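Long-range contacts in hypothetical protein (Bacteroides caccae, PDB 4M8R), which is of unknown function but pairs an immunoglobulin-like N-terminal domain with a WD40-like domain of the beta-propeller kind: residues Y217-V222 against F239-P244; E247-F252 against N291-L296; E169-Q174 against F191-T196; F264-E269 against L322-V327. All blocks are in the same frame, centred on the assembly; numbering follows the deposited sequence.

Contact 1. Residues Y217-V222 against F239-P244; sequences YSLYNV and FPMPEP
The carbonyl oxygen of Leu219 accepts the amide of Met241, O to N 2.9 Å, with the donor nearly on the extension of the C=O bond. That oxygen also meets Pro240 CA at 3.4 Å in a CA-H...O contact. Further along, Asn221 N donates to Phe239 O at 3.1 Å, and a water bridges the same two residues, donating a hydrogen bond to Asn221 O and accepting one from Phe239 N. These links attach the short, weakly bonded strand 239-240 to strand 217-221 at the margin of a mixed sheet in the WD40-like domain. Tyr220 and Pro240 form an antiparallel non-hydrogen-bonded pair, a place that suits proline because no N-H is needed toward the partner; Pro240 O instead accepts Arg49 of the second subunit. Tyr220 CG lies beside the backbone N (chi1 -76°), on the side where the ring meets the proline obliquely. Pro240 CB stands over one ring face, 3.8 Å from the centroid of Tyr220 and shifted toward the rim, a CH-pi contact, while Pro240 CD touches Tyr220 CE2 at 3.6 Å. An alanine in place of Tyr220 would probably leave Pro240 CB and CD without their aromatic cover and open a gap beside Tyr194, which the phenol oxygen touches. Leu219 CB packs on CG of Met241, present as selenomethionine, at 4.0 Å. Asn221 OD1 accepts the amides of Ser223 and Ala224.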
# COMPACT_ATOMS: atom_id res chain seq x y z
N TYR A 217 32.90 16.88 -3.92
CA TYR A 217 32.08 15.87 -3.27
C TYR A 217 30.65 15.84 -3.80
O TYR A 217 30.07 16.88 -4.10
CB TYR A 217 32.07 16.12 -1.76
CG TYR A 217 33.42 15.85 -1.13
CD1 TYR A 217 33.77 14.57 -0.73
CD2 TYR A 217 34.35 16.87 -0.96
CE1 TYR A 217 35.01 14.31 -0.17
CE2 TYR A 217 35.59 16.62 -0.40
CZ TYR A 217 35.91 15.34 -0.00
OH TYR A 217 37.14 15.07 0.56
N SER A 218 30.11 14.63 -3.93
CA SER A 218 28.74 14.41 -4.38
C SER A 218 28.01 13.51 -3.41
O SER A 218 28.62 12.83 -2.59
CB SER A 218 28.72 13.76 -5.77
OG SER A 218 29.20 14.65 -6.76
N LEU A 219 26.68 13.51 -3.52
CA LEU A 219 25.84 12.69 -2.66
C LEU A 219 25.51 11.38 -3.38
O LEU A 219 25.07 11.41 -4.52
CB LEU A 219 24.56 13.45 -2.31
CG LEU A 219 23.62 12.78 -1.31
CD1 LEU A 219 24.29 12.61 0.04
CD2 LEU A 219 22.35 13.61 -1.19
N TYR A 220 25.71 10.26 -2.70
CA TYR A 220 25.52 8.93 -3.27
C TYR A 220 24.52 8.12 -2.46
O TYR A 220 24.40 8.31 -1.26
CB TYR A 220 26.83 8.14 -3.25
CG TYR A 220 27.87 8.53 -4.29
CD1 TYR A 220 28.60 9.70 -4.16
CD2 TYR A 220 28.14 7.69 -5.36
CE1 TYR A 220 29.56 10.04 -5.10
CE2 TYR A 220 29.10 8.02 -6.30
CZ TYR A 220 29.81 9.19 -6.16
OH TYR A 220 30.76 9.52 -7.10
N ASN A 221 23.84 7.21 -3.14
CA ASN A 221 23.08 6.17 -2.47
C ASN A 221 23.94 4.92 -2.41
O ASN A 221 24.28 4.36 -3.44
CB ASN A 221 21.80 5.86 -3.23
CG ASN A 221 20.92 4.87 -2.50
OD1 ASN A 221 21.41 3.88 -1.94
ND2 ASN A 221 19.62 5.13 -2.48
N VAL A 222 24.28 4.48 -1.20
CA VAL A 222 25.20 3.35 -1.04
C VAL A 222 24.53 2.13 -0.44
O VAL A 222 25.20 1.16 -0.13
CB VAL A 222 26.44 3.74 -0.20
CG1 VAL A 222 27.20 4.84 -0.89
CG2 VAL A 222 26.06 4.16 1.21
N PHE A 239 25.83 5.23 -7.47
CA PHE A 239 24.64 6.05 -7.72
C PHE A 239 24.76 7.48 -7.18
O PHE A 239 24.12 7.84 -6.20
CB PHE A 239 23.41 5.38 -7.11
CG PHE A 239 22.95 4.14 -7.84
CD1 PHE A 239 22.68 4.18 -9.19
CD2 PHE A 239 22.74 2.96 -7.15
CE1 PHE A 239 22.23 3.05 -9.85
CE2 PHE A 239 22.29 1.83 -7.80
CZ PHE A 239 22.03 1.88 -9.16
N PRO A 240 25.58 8.32 -7.82
CA PRO A 240 25.61 9.73 -7.43
C PRO A 240 24.38 10.48 -7.92
O PRO A 240 23.73 10.05 -8.87
CB PRO A 240 26.86 10.27 -8.14
CG PRO A 240 27.04 9.37 -9.32
CD PRO A 240 26.55 8.02 -8.89
N MSE A 241 24.08 11.61 -7.27
CA MSE A 241 23.00 12.48 -7.71
C MSE A 241 23.46 13.25 -8.91
O MSE A 241 24.65 13.54 -9.04
CB MSE A 241 22.68 13.48 -6.61
CG MSE A 241 22.09 12.81 -5.38
SE MSE A 241 20.14 12.72 -5.58
CE MSE A 241 19.84 14.51 -4.85
N PRO A 242 22.53 13.62 -9.81
CA PRO A 242 22.87 14.47 -10.94
C PRO A 242 22.97 15.93 -10.52
O PRO A 242 22.20 16.77 -10.97
CB PRO A 242 21.69 14.26 -11.88
CG PRO A 242 20.54 14.07 -10.95
CD PRO A 242 21.10 13.28 -9.80
N GLU A 243 23.92 16.22 -9.63
CA GLU A 243 24.14 17.56 -9.12
C GLU A 243 25.62 17.88 -9.23
O GLU A 243 26.43 16.97 -9.33
CB GLU A 243 23.68 17.67 -7.67
CG GLU A 243 22.22 17.30 -7.44
CD GLU A 243 21.23 18.28 -8.06
OE1 GLU A 243 21.63 19.41 -8.38
OE2 GLU A 243 20.05 17.91 -8.22
N PRO A 244 25.98 19.17 -9.20
CA PRO A 244 27.40 19.49 -9.28
C PRO A 244 28.18 18.98 -8.08
O PRO A 244 27.59 18.61 -7.06
CB PRO A 244 27.42 21.03 -9.32
CG PRO A 244 26.02 21.46 -9.56
CD PRO A 244 25.15 20.38 -9.00
O HOH W 1 26.55 4.48 -4.91

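Contact 2. Residues E247-F252 against N291-L296; sequences ELPEGF and NGFYVL
Leu248 and Phe293 approach to 6.3 Å between their CA atoms, and no hydrogen bond joins the 247-252 loop to strand 292-295. That strand is an outermost member of a mixed sheet in the WD40-like domain, and the loop runs beside it and packs through side chains. Phe293 and Val295, alternating with Tyr294, both send their CB atoms toward the loop. Leu248 CD2 sits over the centre of the Phe293 ring, 4.0 Å from its centroid and 9° off the normal, a CH-pi contact in which a branched aliphatic tip suits a flat face. Pro249 crosses Phe293 at about a right angle, its CD 3.8 Å from Phe293 CB. An alanine in place of Phe293 would probably leave the Leu248 methyl without its aromatic platform and open a gap toward Leu197 and Leu273, on which this side chain also packs. Beyond Pro249 the chain makes a type II turn closed by Phe252 N and Pro249 O at 3.2 Å; the third position suits Gly251, whose phi of 101° would jam a CB against the preceding carbonyl. The turn brings Phe252 over the far end of the strand, where its CE2 meets Val295 CG2 at 3.9 Å.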
# COMPACT_ATOMS: atom_id res chain seq x y z
N GLU A 247 33.43 21.59 -3.34
CA GLU A 247 34.59 21.55 -2.46
C GLU A 247 34.17 21.88 -1.04
O GLU A 247 33.13 22.52 -0.82
CB GLU A 247 35.66 22.55 -2.90
CG GLU A 247 36.86 21.94 -3.62
CD GLU A 247 36.66 21.84 -5.12
OE1 GLU A 247 35.90 20.95 -5.55
OE2 GLU A 247 37.28 22.64 -5.86
N LEU A 248 34.98 21.45 -0.08
CA LEU A 248 34.82 21.84 1.31
C LEU A 248 35.19 23.32 1.46
O LEU A 248 35.98 23.84 0.67
CB LEU A 248 35.72 21.01 2.21
CG LEU A 248 35.39 19.52 2.30
CD1 LEU A 248 36.55 18.75 2.93
CD2 LEU A 248 34.11 19.32 3.10
N PRO A 249 34.62 24.00 2.46
CA PRO A 249 35.01 25.39 2.69
C PRO A 249 36.48 25.50 3.10
O PRO A 249 37.05 24.52 3.60
CB PRO A 249 34.09 25.86 3.83
CG PRO A 249 33.04 24.80 3.97
CD PRO A 249 33.65 23.53 3.47
N GLU A 250 37.08 26.67 2.89
CA GLU A 250 38.49 26.89 3.22
C GLU A 250 38.81 26.47 4.65
O GLU A 250 38.04 26.76 5.57
CB GLU A 250 38.88 28.36 3.04
CG GLU A 250 39.26 28.73 1.61
CD GLU A 250 39.93 30.09 1.53
OE1 GLU A 250 39.70 30.92 2.44
OE2 GLU A 250 40.68 30.33 0.56
N GLY A 251 39.93 25.77 4.83
CA GLY A 251 40.38 25.33 6.14
C GLY A 251 40.07 23.87 6.41
O GLY A 251 40.88 23.16 7.01
N PHE A 252 38.91 23.41 5.96
CA PHE A 252 38.43 22.08 6.29
C PHE A 252 39.04 20.97 5.43
O PHE A 252 39.30 21.17 4.25
CB PHE A 252 36.90 22.02 6.21
CG PHE A 252 36.23 22.81 7.30
CD1 PHE A 252 35.91 22.21 8.51
CD2 PHE A 252 35.93 24.16 7.12
CE1 PHE A 252 35.29 22.94 9.51
CE2 PHE A 252 35.32 24.89 8.12
CZ PHE A 252 35.00 24.28 9.32
N ASN A 291 23.63 23.27 -3.58
CA ASN A 291 24.43 24.49 -3.32
C ASN A 291 25.80 24.30 -2.66
O ASN A 291 26.65 25.18 -2.73
CB ASN A 291 23.63 25.47 -2.46
CG ASN A 291 22.36 25.95 -3.13
OD1 ASN A 291 22.26 25.96 -4.36
ND2 ASN A 291 21.38 26.34 -2.33
N GLY A 292 26.00 23.17 -1.98
CA GLY A 292 27.29 22.85 -1.38
C GLY A 292 27.31 22.95 0.14
O GLY A 292 26.27 22.82 0.79
N PHE A 293 28.50 23.18 0.68
CA PHE A 293 28.72 23.20 2.12
C PHE A 293 28.67 24.62 2.67
O PHE A 293 29.09 25.56 2.00
CB PHE A 293 30.09 22.61 2.46
CG PHE A 293 30.25 21.17 2.08
CD1 PHE A 293 30.70 20.82 0.81
CD2 PHE A 293 29.98 20.16 2.99
CE1 PHE A 293 30.86 19.49 0.46
CE2 PHE A 293 30.14 18.83 2.65
CZ PHE A 293 30.57 18.49 1.38
N TYR A 294 28.17 24.76 3.89
CA TYR A 294 28.31 26.01 4.63
C TYR A 294 28.27 25.76 6.14
O TYR A 294 27.51 24.92 6.62
CB TYR A 294 27.28 27.08 4.21
CG TYR A 294 25.85 26.59 4.00
CD1 TYR A 294 25.46 26.00 2.79
CD2 TYR A 294 24.88 26.77 4.98
CE1 TYR A 294 24.16 25.58 2.58
CE2 TYR A 294 23.57 26.35 4.78
CZ TYR A 294 23.21 25.75 3.59
OH TYR A 294 21.91 25.33 3.38
N VAL A 295 29.11 26.49 6.86
CA VAL A 295 29.22 26.35 8.30
C VAL A 295 28.06 27.10 8.95
O VAL A 295 27.77 28.23 8.58
CB VAL A 295 30.55 26.95 8.83
CG1 VAL A 295 30.66 26.77 10.34
CG2 VAL A 295 31.74 26.32 8.12
N LEU A 296 27.40 26.46 9.91
CA LEU A 296 26.39 27.14 10.70
C LEU A 296 27.12 27.97 11.76
O LEU A 296 27.54 27.45 12.79
CB LEU A 296 25.43 26.13 11.34
CG LEU A 296 24.25 26.72 12.12
CD1 LEU A 296 23.36 27.57 11.23
CD2 LEU A 296 23.45 25.60 12.78

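Contact 3. Residues E169-Q174 against F191-T196; sequences EENGVQ and FYDYNT
Asn171 and Asp193 meet with their amide and carboxylate planes 82° apart, nearly perpendicular. Asn171 ND2 donates within its own amide plane to Asp193 OD1 at 3.0 Å, reaching that oxygen from above the carboxylate plane. OD1 has a second donor in Gln175 NE2, so two amides grip one carboxylate oxygen. Asn171 and Gly172 are the central pair of a type I' turn between strands 163-170 and 173-180, and their positive phi angles suit an asparagine followed by a glycine. Asn195 and Gln174 also hold their amides steeply to each other, planes 79° apart, yet the bond between these residues uses the backbone: Gln174 N donates to Asn195 OD1 at 2.9 Å, in the plane of the side-chain carbonyl. Asn195 CG is anti to the backbone N (chi1 -172°), and its side chain lies obliquely across Val173, whose CB is 3.6 Å from Asn195 OD1. The Gln174 side chain bends away to Glu169, NE2 to OE1 3.2 Å, while its own OE1 accepts Arg153. Thr196 OG1 donates to Gln174 O at 2.9 Å from above the carbonyl plane, and Thr196 N adds a weak bond to that oxygen. One side-chain carbonyl and one hydroxyl thus serve the N-H and C=O of Gln174, tying the hairpin to the start of strand 196-201 by directional polar bonds.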
# COMPACT_ATOMS: atom_id res chain seq x y z
N GLU A 169 38.65 2.13 6.68
CA GLU A 169 39.76 2.39 5.77
C GLU A 169 39.90 1.23 4.79
O GLU A 169 39.91 0.07 5.19
CB GLU A 169 41.06 2.56 6.55
CG GLU A 169 42.23 3.05 5.71
CD GLU A 169 42.30 4.56 5.61
OE1 GLU A 169 41.24 5.23 5.63
OE2 GLU A 169 43.43 5.09 5.51
N GLU A 170 40.00 1.56 3.51
CA GLU A 170 40.23 0.57 2.46
C GLU A 170 40.90 1.25 1.28
O GLU A 170 40.39 2.24 0.77
CB GLU A 170 38.90 -0.07 2.03
CG GLU A 170 39.04 -1.27 1.09
CD GLU A 170 39.33 -2.58 1.81
OE1 GLU A 170 40.03 -2.56 2.85
OE2 GLU A 170 38.87 -3.63 1.33
N ASN A 171 42.04 0.71 0.86
CA ASN A 171 42.84 1.29 -0.22
C ASN A 171 43.15 2.77 0.03
O ASN A 171 43.08 3.59 -0.88
CB ASN A 171 42.14 1.10 -1.57
CG ASN A 171 41.90 -0.36 -1.91
OD1 ASN A 171 42.70 -1.23 -1.56
ND2 ASN A 171 40.80 -0.64 -2.60
N GLY A 172 43.47 3.10 1.28
CA GLY A 172 43.92 4.44 1.64
C GLY A 172 42.85 5.50 1.84
O GLY A 172 43.18 6.66 2.07
N VAL A 173 41.58 5.12 1.73
CA VAL A 173 40.47 6.06 1.94
C VAL A 173 39.33 5.46 2.74
O VAL A 173 39.25 4.24 2.91
CB VAL A 173 39.90 6.60 0.60
CG1 VAL A 173 40.95 7.43 -0.14
CG2 VAL A 173 39.38 5.47 -0.27
N GLN A 174 38.46 6.33 3.23
CA GLN A 174 37.26 5.93 3.96
C GLN A 174 36.19 5.47 2.97
O GLN A 174 35.87 6.18 2.02
CB GLN A 174 36.74 7.09 4.82
CG GLN A 174 37.59 7.41 6.03
CD GLN A 174 37.52 6.31 7.09
OE1 GLN A 174 36.46 6.04 7.65
NE2 GLN A 174 38.66 5.69 7.39
N PHE A 191 31.24 1.08 -5.45
CA PHE A 191 31.94 0.47 -6.56
C PHE A 191 33.35 1.05 -6.69
O PHE A 191 34.31 0.30 -6.78
CB PHE A 191 31.17 0.65 -7.87
CG PHE A 191 31.74 -0.16 -9.00
CD1 PHE A 191 31.49 -1.52 -9.07
CD2 PHE A 191 32.55 0.43 -9.96
CE1 PHE A 191 32.02 -2.28 -10.10
CE2 PHE A 191 33.08 -0.32 -10.99
CZ PHE A 191 32.82 -1.67 -11.06
N TYR A 192 33.46 2.37 -6.69
CA TYR A 192 34.76 3.02 -6.81
C TYR A 192 35.37 3.30 -5.45
O TYR A 192 34.67 3.35 -4.43
CB TYR A 192 34.65 4.32 -7.61
CG TYR A 192 34.34 4.14 -9.09
CD1 TYR A 192 35.20 3.43 -9.92
CD2 TYR A 192 33.19 4.69 -9.65
CE1 TYR A 192 34.92 3.26 -11.27
CE2 TYR A 192 32.90 4.53 -10.99
CZ TYR A 192 33.77 3.82 -11.80
OH TYR A 192 33.46 3.67 -13.13
N ASP A 193 36.68 3.49 -5.43
CA ASP A 193 37.44 3.76 -4.22
C ASP A 193 37.52 5.27 -3.98
O ASP A 193 38.60 5.85 -4.05
CB ASP A 193 38.84 3.15 -4.32
CG ASP A 193 38.80 1.63 -4.43
OD1 ASP A 193 38.37 0.97 -3.47
OD2 ASP A 193 39.22 1.11 -5.49
N TYR A 194 36.38 5.89 -3.71
CA TYR A 194 36.32 7.33 -3.46
C TYR A 194 36.22 7.56 -1.96
O TYR A 194 35.49 6.85 -1.26
CB TYR A 194 35.13 7.97 -4.18
CG TYR A 194 35.17 7.91 -5.70
CD1 TYR A 194 36.38 7.86 -6.40
CD2 TYR A 194 33.99 7.93 -6.45
CE1 TYR A 194 36.40 7.81 -7.79
CE2 TYR A 194 34.01 7.89 -7.84
CZ TYR A 194 35.22 7.83 -8.51
OH TYR A 194 35.27 7.79 -9.89
N ASN A 195 36.96 8.54 -1.45
CA ASN A 195 36.94 8.85 -0.03
C ASN A 195 35.57 9.34 0.40
O ASN A 195 34.93 10.12 -0.30
CB ASN A 195 37.99 9.91 0.30
CG ASN A 195 38.15 10.13 1.80
OD1 ASN A 195 38.36 9.18 2.55
ND2 ASN A 195 38.03 11.38 2.23
N THR A 196 35.13 8.87 1.56
CA THR A 196 33.80 9.16 2.07
C THR A 196 33.87 10.07 3.30
O THR A 196 34.39 9.67 4.34
CB THR A 196 33.09 7.85 2.43
OG1 THR A 196 33.20 6.93 1.34
CG2 THR A 196 31.62 8.09 2.75

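Contact 4. Residues F264-E269 against L322-V327; sequences FMQGNE and LYQKKV
Hydrogen bonds from Lys325 NZ hold this lysine to the turn at 264-269. The ammonium donates to Phe264 O at 2.7 Å, from well above the carbonyl plane, and to Asn268 OD1 at 3.0 Å, almost in line with that C=O group. A weak bond reaches Met265 O and another goes to Gly202 O, so a buried positive charge would be balanced by carbonyl dipoles, for which a long, flexible lysine is well suited. Its CG lies between the backbone N and the carbonyl carbon (chi1 46°), directing the start of the side chain past Gln266. A second polar link also has its donor on Lys325: its backbone N gives to Gln266 OE1 at 3.0 Å, in the plane of that carbonyl and on a lone pair, and the same oxygen receives Glu54 N of the fourth subunit. A water bridges Gly267 N, Asn268 OD1 and Tyr323 O.

Apolar contacts flank these bonds. Met265, modelled as selenomethionine, crosses Val327 at about a right angle, its CG 3.7 Å from Val327 CG2. Elsewhere Gln266 CG meets Leu322 CD1 at 3.8 Å, so the glutamine packs with its methylenes and bonds with its amide.

Within the turn, Asn268 N donates to Met265 O at 2.9 Å, and the phi of 95° at Gly267 calls for glycine. This is a type II turn linking the adjacent antiparallel strands 262-264 and 270-276, here clasped by the first residues of strand 325-333, which belongs to another sheet; such a junction is consistent with neighbouring blades of a propeller.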
# COMPACT_ATOMS: atom_id res chain seq x y z
N PHE A 264 19.51 13.77 7.34
CA PHE A 264 18.64 14.50 6.42
C PHE A 264 17.58 15.24 7.20
O PHE A 264 16.87 14.65 8.02
CB PHE A 264 17.92 13.55 5.45
CG PHE A 264 18.74 13.12 4.27
CD1 PHE A 264 19.02 14.01 3.25
CD2 PHE A 264 19.20 11.82 4.15
CE1 PHE A 264 19.76 13.62 2.14
CE2 PHE A 264 19.95 11.42 3.05
CZ PHE A 264 20.23 12.32 2.05
N MSE A 265 17.43 16.53 6.92
CA MSE A 265 16.27 17.27 7.38
C MSE A 265 15.05 16.78 6.65
O MSE A 265 15.18 16.09 5.63
CB MSE A 265 16.51 18.74 7.09
CG MSE A 265 15.58 19.62 7.90
SE MSE A 265 16.20 21.47 7.75
CE MSE A 265 18.08 21.29 8.31
N GLN A 266 13.86 17.09 7.15
CA GLN A 266 12.62 16.70 6.47
C GLN A 266 12.62 17.31 5.07
O GLN A 266 13.00 18.47 4.88
CB GLN A 266 11.37 17.12 7.25
CG GLN A 266 10.07 16.52 6.71
CD GLN A 266 8.83 16.94 7.48
OE1 GLN A 266 8.53 16.40 8.55
NE2 GLN A 266 8.09 17.91 6.95
N GLY A 267 12.22 16.51 4.08
CA GLY A 267 12.30 16.90 2.67
C GLY A 267 13.57 16.39 1.99
O GLY A 267 13.63 16.36 0.76
N ASN A 268 14.56 16.01 2.79
CA ASN A 268 15.81 15.40 2.31
C ASN A 268 16.63 16.28 1.36
O ASN A 268 17.30 15.77 0.47
CB ASN A 268 15.52 14.03 1.66
CG ASN A 268 14.92 13.04 2.64
OD1 ASN A 268 14.89 13.27 3.85
ND2 ASN A 268 14.46 11.90 2.12
N GLU A 269 16.59 17.59 1.58
CA GLU A 269 17.36 18.53 0.77
C GLU A 269 18.58 19.06 1.52
O GLU A 269 19.63 19.29 0.91
CB GLU A 269 16.47 19.69 0.32
CG GLU A 269 15.38 19.26 -0.65
CD GLU A 269 14.42 20.38 -1.02
OE1 GLU A 269 14.79 21.57 -0.92
OE2 GLU A 269 13.28 20.06 -1.42
N LEU A 322 6.91 10.84 1.83
CA LEU A 322 7.54 11.90 2.64
C LEU A 322 7.67 11.52 4.13
O LEU A 322 6.68 11.48 4.86
CB LEU A 322 6.77 13.22 2.49
CG LEU A 322 7.51 14.54 2.79
CD1 LEU A 322 7.89 14.67 4.26
CD2 LEU A 322 8.74 14.70 1.91
N TYR A 323 8.90 11.28 4.56
CA TYR A 323 9.20 10.86 5.92
C TYR A 323 9.24 12.08 6.84
O TYR A 323 10.08 12.96 6.67
CB TYR A 323 10.54 10.12 5.94
CG TYR A 323 10.90 9.47 7.25
CD1 TYR A 323 9.96 8.75 7.98
CD2 TYR A 323 12.20 9.53 7.75
CE1 TYR A 323 10.29 8.14 9.18
CE2 TYR A 323 12.54 8.92 8.95
CZ TYR A 323 11.58 8.23 9.66
OH TYR A 323 11.89 7.61 10.85
N GLN A 324 8.33 12.11 7.82
CA GLN A 324 8.16 13.27 8.70
C GLN A 324 9.05 13.20 9.94
O GLN A 324 9.12 12.17 10.60
CB GLN A 324 6.69 13.42 9.09
CG GLN A 324 5.84 13.97 7.95
CD GLN A 324 4.39 13.53 8.01
OE1 GLN A 324 3.48 14.36 7.94
NE2 GLN A 324 4.17 12.22 8.10
N LYS A 325 9.73 14.30 10.24
CA LYS A 325 10.73 14.30 11.30
C LYS A 325 11.14 15.69 11.79
O LYS A 325 10.94 16.69 11.11
CB LYS A 325 11.98 13.53 10.85
CG LYS A 325 12.44 13.89 9.45
CD LYS A 325 13.50 12.94 8.90
CE LYS A 325 13.51 13.03 7.38
NZ LYS A 325 14.88 13.25 6.84
N LYS A 326 11.68 15.72 13.01
CA LYS A 326 12.31 16.89 13.58
C LYS A 326 13.78 16.56 13.74
O LYS A 326 14.12 15.52 14.29
CB LYS A 326 11.70 17.22 14.94
CG LYS A 326 10.24 17.66 14.86
CD LYS A 326 9.52 17.46 16.18
CE LYS A 326 8.02 17.72 16.05
NZ LYS A 326 7.70 19.16 15.86
N VAL A 327 14.66 17.43 13.24
CA VAL A 327 16.10 17.18 13.30
C VAL A 327 16.81 18.30 14.02
O VAL A 327 16.32 19.42 14.11
CB VAL A 327 16.72 17.00 11.90
CG1 VAL A 327 15.89 16.02 11.08
CG2 VAL A 327 16.84 18.33 11.18
O HOH W 2 11.79 13.86 4.72

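Overall arrangement
Contact 1 is the buried one and contact 4 partly so, whereas contacts 2 and 3 lie at the surface. Contacts 1 and 2 involve the two outermost strands of the same mixed sheet, 239-240 and 292-295, and touch where Tyr217 packs on Leu248 and Phe293. Contact 3 ties a neighbouring sheet to the start of strand 196-201 and reaches contact 1 through Tyr194 and Tyr220; contact 4 joins the mixed sheet to strand 325-333, and Phe264 meets Leu219 of contact 1. Chemistry varies accordingly: strand pairing with a CH-pi contact between tyrosine and proline in contact 1, side-chain packing without hydrogen bonds across contact 2, side-chain amides in contact 3 and a buried ammonium in contact 4.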